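Local structure of ML032222a iGluR (Mnemiopsis leidyi, 4YKI) at residues F108-E120 with L178-L192. The protein binds glycine through its extracellular ligand-binding domain and probably couples that binding to the opening of a glutamate-receptor-type ion channel. Sequence-based numbering, arbitrary orientation.
With MG (magnesium ion), chain D; GLY (glycine), chain E.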
loop_
_atom_site.group_PDB
_atom_site.type_symbol
_atom_site.label_atom_id
_atom_site.label_comp_id
_atom_site.label_asym_id
_atom_site.label_seq_id
_atom_site.Cartn_x
_atom_site.Cartn_y
_atom_site.Cartn_z
ATOM N N PHE B 108 -5.092 -0.380 2.621
ATOM C CA PHE B 108 -5.992 -0.844 1.576
ATOM C C PHE B 108 -6.104 0.031 0.323
ATOM O O PHE B 108 -6.797 -0.356 -0.600
ATOM C CB PHE B 108 -7.388 -1.145 2.160
ATOM C CG PHE B 108 -8.121 0.059 2.725
ATOM C CD1 PHE B 108 -8.979 0.811 1.923
ATOM C CD2 PHE B 108 -7.995 0.415 4.062
ATOM C CE1 PHE B 108 -9.675 1.913 2.442
ATOM C CE2 PHE B 108 -8.688 1.508 4.585
ATOM C CZ PHE B 108 -9.515 2.265 3.769
ATOM N N MET B 109 -5.416 1.163 0.246
ATOM C CA MET B 109 -5.512 2.012 -0.953
ATOM C C MET B 109 -4.376 3.026 -1.053
ATOM O O MET B 109 -4.217 3.891 -0.206
ATOM C CB MET B 109 -6.849 2.761 -0.969
ATOM C CG MET B 109 -7.092 3.534 -2.240
ATOM S SD MET B 109 -8.707 4.342 -2.296
ATOM C CE MET B 109 -9.785 2.957 -2.238
ATOM N N ASP B 110 -3.609 2.974 -2.133
ATOM C CA ASP B 110 -2.620 4.004 -2.425
ATOM C C ASP B 110 -3.347 5.303 -2.718
ATOM O O ASP B 110 -4.375 5.313 -3.372
ATOM C CB ASP B 110 -1.781 3.637 -3.688
ATOM C CG ASP B 110 -0.539 2.780 -3.411
ATOM O OD1 ASP B 110 -0.407 2.185 -2.318
ATOM O OD2 ASP B 110 0.286 2.681 -4.356
ATOM N N ALA B 111 -2.763 6.399 -2.268
ATOM C CA ALA B 111 -3.312 7.717 -2.531
ATOM C C ALA B 111 -2.179 8.729 -2.623
ATOM O O ALA B 111 -1.055 8.499 -2.146
ATOM C CB ALA B 111 -4.311 8.117 -1.439
ATOM N N GLY B 112 -2.491 9.842 -3.268
ATOM C CA GLY B 112 -1.587 10.959 -3.376
ATOM C C GLY B 112 -2.313 12.248 -3.066
ATOM O O GLY B 112 -3.543 12.287 -2.974
ATOM N N ILE B 113 -1.530 13.307 -2.878
ATOM C CA ILE B 113 -2.070 14.657 -2.791
ATOM C C ILE B 113 -2.394 15.160 -4.187
ATOM O O ILE B 113 -1.607 14.980 -5.126
ATOM C CB ILE B 113 -1.087 15.612 -2.068
ATOM C CG1 ILE B 113 -0.778 15.119 -0.646
ATOM C CG2 ILE B 113 -1.630 17.033 -2.030
ATOM C CD1 ILE B 113 -2.012 14.963 0.236
ATOM N N LYS B 114 -3.584 15.743 -4.322
ATOM C CA LYS B 114 -4.065 16.277 -5.585
ATOM C C LYS B 114 -4.600 17.696 -5.378
ATOM O O LYS B 114 -5.357 17.953 -4.446
ATOM C CB LYS B 114 -5.172 15.390 -6.158
ATOM C CG LYS B 114 -5.651 15.882 -7.510
ATOM C CD LYS B 114 -6.686 14.999 -8.127
ATOM C CE LYS B 114 -7.048 15.461 -9.534
ATOM N NZ LYS B 114 -5.886 15.474 -10.477
ATOM N N ALA B 115 -4.212 18.600 -6.268
ATOM C CA ALA B 115 -4.728 19.959 -6.279
ATOM C C ALA B 115 -5.644 20.149 -7.463
ATOM O O ALA B 115 -5.344 19.716 -8.573
ATOM C CB ALA B 115 -3.601 20.977 -6.328
ATOM N N VAL B 116 -6.763 20.807 -7.207
ATOM C CA VAL B 116 -7.745 21.107 -8.242
ATOM C C VAL B 116 -8.112 22.581 -8.183
ATOM O O VAL B 116 -7.955 23.225 -7.162
ATOM C CB VAL B 116 -9.026 20.226 -8.125
ATOM C CG1 VAL B 116 -8.681 18.758 -8.313
ATOM C CG2 VAL B 116 -9.735 20.455 -6.805
ATOM N N VAL B 117 -8.619 23.078 -9.298
ATOM C CA VAL B 117 -8.842 24.500 -9.500
ATOM C C VAL B 117 -10.142 24.748 -10.269
ATOM O O VAL B 117 -10.482 24.018 -11.208
ATOM C CB VAL B 117 -7.628 25.163 -10.242
ATOM C CG1 VAL B 117 -7.425 24.589 -11.624
ATOM C CG2 VAL B 117 -7.769 26.683 -10.288
ATOM N N LYS B 118 -10.846 25.805 -9.874
ATOM C CA LYS B 118 -11.931 26.356 -10.678
ATOM C C LYS B 118 -11.581 27.781 -11.069
ATOM O O LYS B 118 -11.193 28.586 -10.228
ATOM C CB LYS B 118 -13.252 26.318 -9.903
ATOM C CG LYS B 118 -14.403 26.961 -10.638
ATOM C CD LYS B 118 -15.743 26.699 -9.980
ATOM C CE LYS B 118 -16.808 27.565 -10.623
ATOM N NZ LYS B 118 -18.151 27.163 -10.163
ATOM N N GLY B 119 -11.660 28.075 -12.356
ATOM C CA GLY B 119 -11.382 29.410 -12.850
ATOM C C GLY B 119 -11.198 29.430 -14.352
ATOM O O GLY B 119 -10.549 28.558 -14.931
ATOM N N GLU B 120 -11.764 30.462 -14.969
ATOM C CA GLU B 120 -11.487 30.765 -16.359
ATOM C C GLU B 120 -10.204 31.606 -16.452
ATOM O O GLU B 120 -9.736 32.170 -15.446
ATOM C CB GLU B 120 -12.672 31.498 -17.002
ATOM C CG GLU B 120 -13.954 30.638 -17.019
ATOM C CD GLU B 120 -15.210 31.366 -17.495
ATOM O OE1 GLU B 120 -15.115 32.544 -17.865
ATOM O OE2 GLU B 120 -16.288 30.733 -17.531
ATOM N N LEU B 178 -14.365 25.858 -3.200
ATOM C CA LEU B 178 -13.878 25.564 -4.541
ATOM C C LEU B 178 -14.924 25.936 -5.602
ATOM O O LEU B 178 -14.607 26.569 -6.618
ATOM C CB LEU B 178 -13.538 24.083 -4.647
ATOM C CG LEU B 178 -13.150 23.584 -6.036
ATOM C CD1 LEU B 178 -11.847 24.186 -6.531
ATOM C CD2 LEU B 178 -13.068 22.089 -6.018
ATOM N N ARG B 179 -16.172 25.549 -5.375
ATOM C CA ARG B 179 -17.249 25.804 -6.338
ATOM C C ARG B 179 -17.545 27.292 -6.470
ATOM O O ARG B 179 -18.100 27.734 -7.493
ATOM C CB ARG B 179 -18.503 25.018 -5.952
ATOM C CG ARG B 179 -18.360 23.547 -6.243
ATOM C CD ARG B 179 -19.553 22.722 -5.759
ATOM N NE ARG B 179 -19.425 21.342 -6.188
ATOM C CZ ARG B 179 -20.016 20.304 -5.595
ATOM N NH1 ARG B 179 -20.777 20.483 -4.523
ATOM N NH2 ARG B 179 -19.833 19.101 -6.085
ATOM N N GLY B 180 -17.186 28.066 -5.464
ATOM C CA GLY B 180 -17.310 29.504 -5.553
ATOM C C GLY B 180 -16.377 30.163 -6.546
ATOM O O GLY B 180 -16.590 31.337 -6.896
ATOM N N GLY B 181 -15.353 29.443 -6.997
ATOM C CA GLY B 181 -14.490 29.902 -8.077
ATOM C C GLY B 181 -13.215 30.597 -7.659
ATOM O O GLY B 181 -13.060 31.019 -6.518
ATOM N N LEU B 182 -12.299 30.711 -8.614
ATOM C CA LEU B 182 -10.996 31.319 -8.405
ATOM C C LEU B 182 -10.297 30.792 -7.148
ATOM O O LEU B 182 -9.765 31.546 -6.327
ATOM C CB LEU B 182 -11.119 32.854 -8.418
ATOM C CG LEU B 182 -11.542 33.434 -9.776
ATOM C CD1 LEU B 182 -11.887 34.914 -9.620
ATOM C CD2 LEU B 182 -10.466 33.240 -10.810
ATOM N N PHE B 183 -10.278 29.470 -7.050
ATOM C CA PHE B 183 -9.834 28.805 -5.846
ATOM C C PHE B 183 -9.124 27.506 -6.218
ATOM O O PHE B 183 -9.547 26.801 -7.174
ATOM C CB PHE B 183 -11.027 28.534 -4.923
ATOM C CG PHE B 183 -10.626 28.140 -3.518
ATOM C CD1 PHE B 183 -10.204 29.102 -2.625
ATOM C CD2 PHE B 183 -10.623 26.806 -3.118
ATOM C CE1 PHE B 183 -9.811 28.761 -1.351
ATOM C CE2 PHE B 183 -10.223 26.457 -1.825
ATOM C CZ PHE B 183 -9.836 27.425 -0.951
ATOM N N VAL B 184 -8.036 27.214 -5.502
ATOM C CA VAL B 184 -7.352 25.935 -5.587
ATOM C C VAL B 184 -7.519 25.201 -4.240
ATOM O O VAL B 184 -7.135 25.713 -3.170
ATOM C CB VAL B 184 -5.845 26.099 -5.881
ATOM C CG1 VAL B 184 -5.135 24.738 -5.877
ATOM C CG2 VAL B 184 -5.611 26.792 -7.210
ATOM N N PHE B 185 -8.075 24.003 -4.296
ATOM C CA PHE B 185 -8.228 23.143 -3.133
ATOM C C PHE B 185 -7.221 22.014 -3.262
ATOM O O PHE B 185 -7.159 21.345 -4.288
ATOM C CB PHE B 185 -9.669 22.622 -3.069
ATOM C CG PHE B 185 -9.945 21.642 -1.942
ATOM C CD1 PHE B 185 -9.348 21.768 -0.700
ATOM C CD2 PHE B 185 -10.828 20.604 -2.142
ATOM C CE1 PHE B 185 -9.637 20.840 0.308
ATOM C CE2 PHE B 185 -11.102 19.699 -1.134
ATOM C CZ PHE B 185 -10.490 19.826 0.075
ATOM N N ILE B 186 -6.418 21.827 -2.217
ATOM C CA ILE B 186 -5.380 20.806 -2.190
ATOM C C ILE B 186 -5.811 19.736 -1.198
ATOM O O ILE B 186 -5.945 20.028 -0.007
ATOM C CB ILE B 186 -4.021 21.409 -1.737
ATOM C CG1 ILE B 186 -3.616 22.588 -2.634
ATOM C CG2 ILE B 186 -2.921 20.330 -1.715
ATOM C CD1 ILE B 186 -2.422 23.401 -2.122
ATOM N N ASP B 187 -6.034 18.525 -1.685
ATOM C CA ASP B 187 -6.531 17.442 -0.835
ATOM C C ASP B 187 -6.034 16.093 -1.365
ATOM O O ASP B 187 -4.874 15.995 -1.762
ATOM C CB ASP B 187 -8.060 17.505 -0.655
ATOM C CG ASP B 187 -8.513 16.747 0.585
ATOM O OD1 ASP B 187 -8.328 17.290 1.709
ATOM O OD2 ASP B 187 -8.993 15.603 0.437
ATOM N N GLU B 188 -6.893 15.067 -1.350
ATOM C CA GLU B 188 -6.478 13.686 -1.594
ATOM C C GLU B 188 -7.150 13.147 -2.850
ATOM O O GLU B 188 -8.346 13.300 -3.041
ATOM C CB GLU B 188 -6.804 12.811 -0.370
ATOM C CG GLU B 188 -6.168 13.321 0.909
ATOM C CD GLU B 188 -6.489 12.485 2.134
ATOM O OE1 GLU B 188 -7.480 11.716 2.113
ATOM O OE2 GLU B 188 -5.760 12.655 3.150
ATOM N N GLY B 189 -6.363 12.469 -3.676
ATOM C CA GLY B 189 -6.821 11.990 -4.962
ATOM C C GLY B 189 -8.161 11.263 -4.969
ATOM O O GLY B 189 -9.063 11.632 -5.712
ATOM N N PRO B 190 -8.318 10.207 -4.174
ATOM C CA PRO B 190 -9.553 9.418 -4.293
ATOM C C PRO B 190 -10.795 10.184 -3.838
ATOM O O PRO B 190 -11.884 10.036 -4.393
ATOM C CB PRO B 190 -9.273 8.207 -3.393
ATOM C CG PRO B 190 -7.757 8.103 -3.387
ATOM C CD PRO B 190 -7.288 9.514 -3.385
ATOM N N VAL B 191 -10.631 11.031 -2.822
ATOM C CA VAL B 191 -11.721 11.830 -2.295
ATOM C C VAL B 191 -12.174 12.845 -3.336
ATOM O O VAL B 191 -13.371 13.043 -3.565
ATOM C CB VAL B 191 -11.283 12.534 -0.984
ATOM C CG1 VAL B 191 -12.321 13.523 -0.489
ATOM C CG2 VAL B 191 -10.993 11.488 0.097
ATOM N N LEU B 192 -11.226 13.505 -3.974
ATOM C CA LEU B 192 -11.562 14.480 -4.998
ATOM C C LEU B 192 -12.139 13.793 -6.221
ATOM O O LEU B 192 -13.103 14.309 -6.810
ATOM C CB LEU B 192 -10.340 15.324 -5.360
ATOM C CG LEU B 192 -9.817 16.182 -4.214
ATOM C CD1 LEU B 192 -8.651 17.050 -4.663
ATOM C CD2 LEU B 192 -10.905 17.033 -3.618
HETATM MG MG MG D . -0.020 0.351 -1.435
HETATM N N GLY E . -8.236 11.212 4.688
HETATM C CA GLY E . -7.989 12.420 5.509
HETATM C C GLY E . -7.060 12.185 6.676
HETATM O O GLY E . -6.723 13.181 7.352
HETATM O OXT GLY E . -6.682 11.023 6.939
HETATM O O HOH W 1 2.073 0.585 -1.532
HETATM O O HOH W 2 -2.082 0.042 -1.120
#
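Lys114, Val116 and Lys118 form antiparallel hydrogen-bonded pairs with Asp187, Phe185 and Phe183, joining strands 109-118 and 183-188. Lys114 N bonds Asp187 O at 2.9 Å, standing above the plane of that carbonyl. Past the strand end, Gly189 N bonds Gly112 O at 2.9 Å, which ties the start of helix 189-195 to strand 109-118. At the far end Lys118 lies opposite two residues, Leu182 and Phe183, in a G1 beta bulge; the return bond from Phe183 N to Lys118 O is weak.

Ala115, Val117, Val184 and Ile186 share one face. Ile113 CG2 touches Ile186 CG2 at 3.6 Å. The other face is mixed, with Val116 and Phe185 between Lys114, Lys118 and Asp187. Val116 CG2 touches Leu178 CD2 at 3.8 Å, the two side chains crossing at about a right angle, while CG1 meets Leu192 CD1 tip to tip. The Pro190 ring packs its CD on Ala111 CB and its CG on Met109 SD.

The extended Lys118 chain (chi1 176°) passes Gly181 and carries NZ to Arg179 O, bonded at 2.7 Å. NZ also forms a salt bridge with Asp201. A methionine in its place would probably leave Arg179 O without this donor and Asp201 without its charged mate.

In this glutamate-receptor ligand-binding domain, of the periplasmic-binding-protein clan, strand 183-188 delivers Glu188 to the N-cap of helix 189-195. Glu188 OE1 accepts hydrogen bonds from the bound glycine N (2.7 Å) and Tyr214; Ser93 bonds OE2. Asp110 OD1 binds magnesium with Glu213, two waters, and Asp110 and Glu213 of the second subunit. Strand 202-218 pairs with the other edge of strand 109-118, and helix 171-179 packs against Phe183 and Phe185.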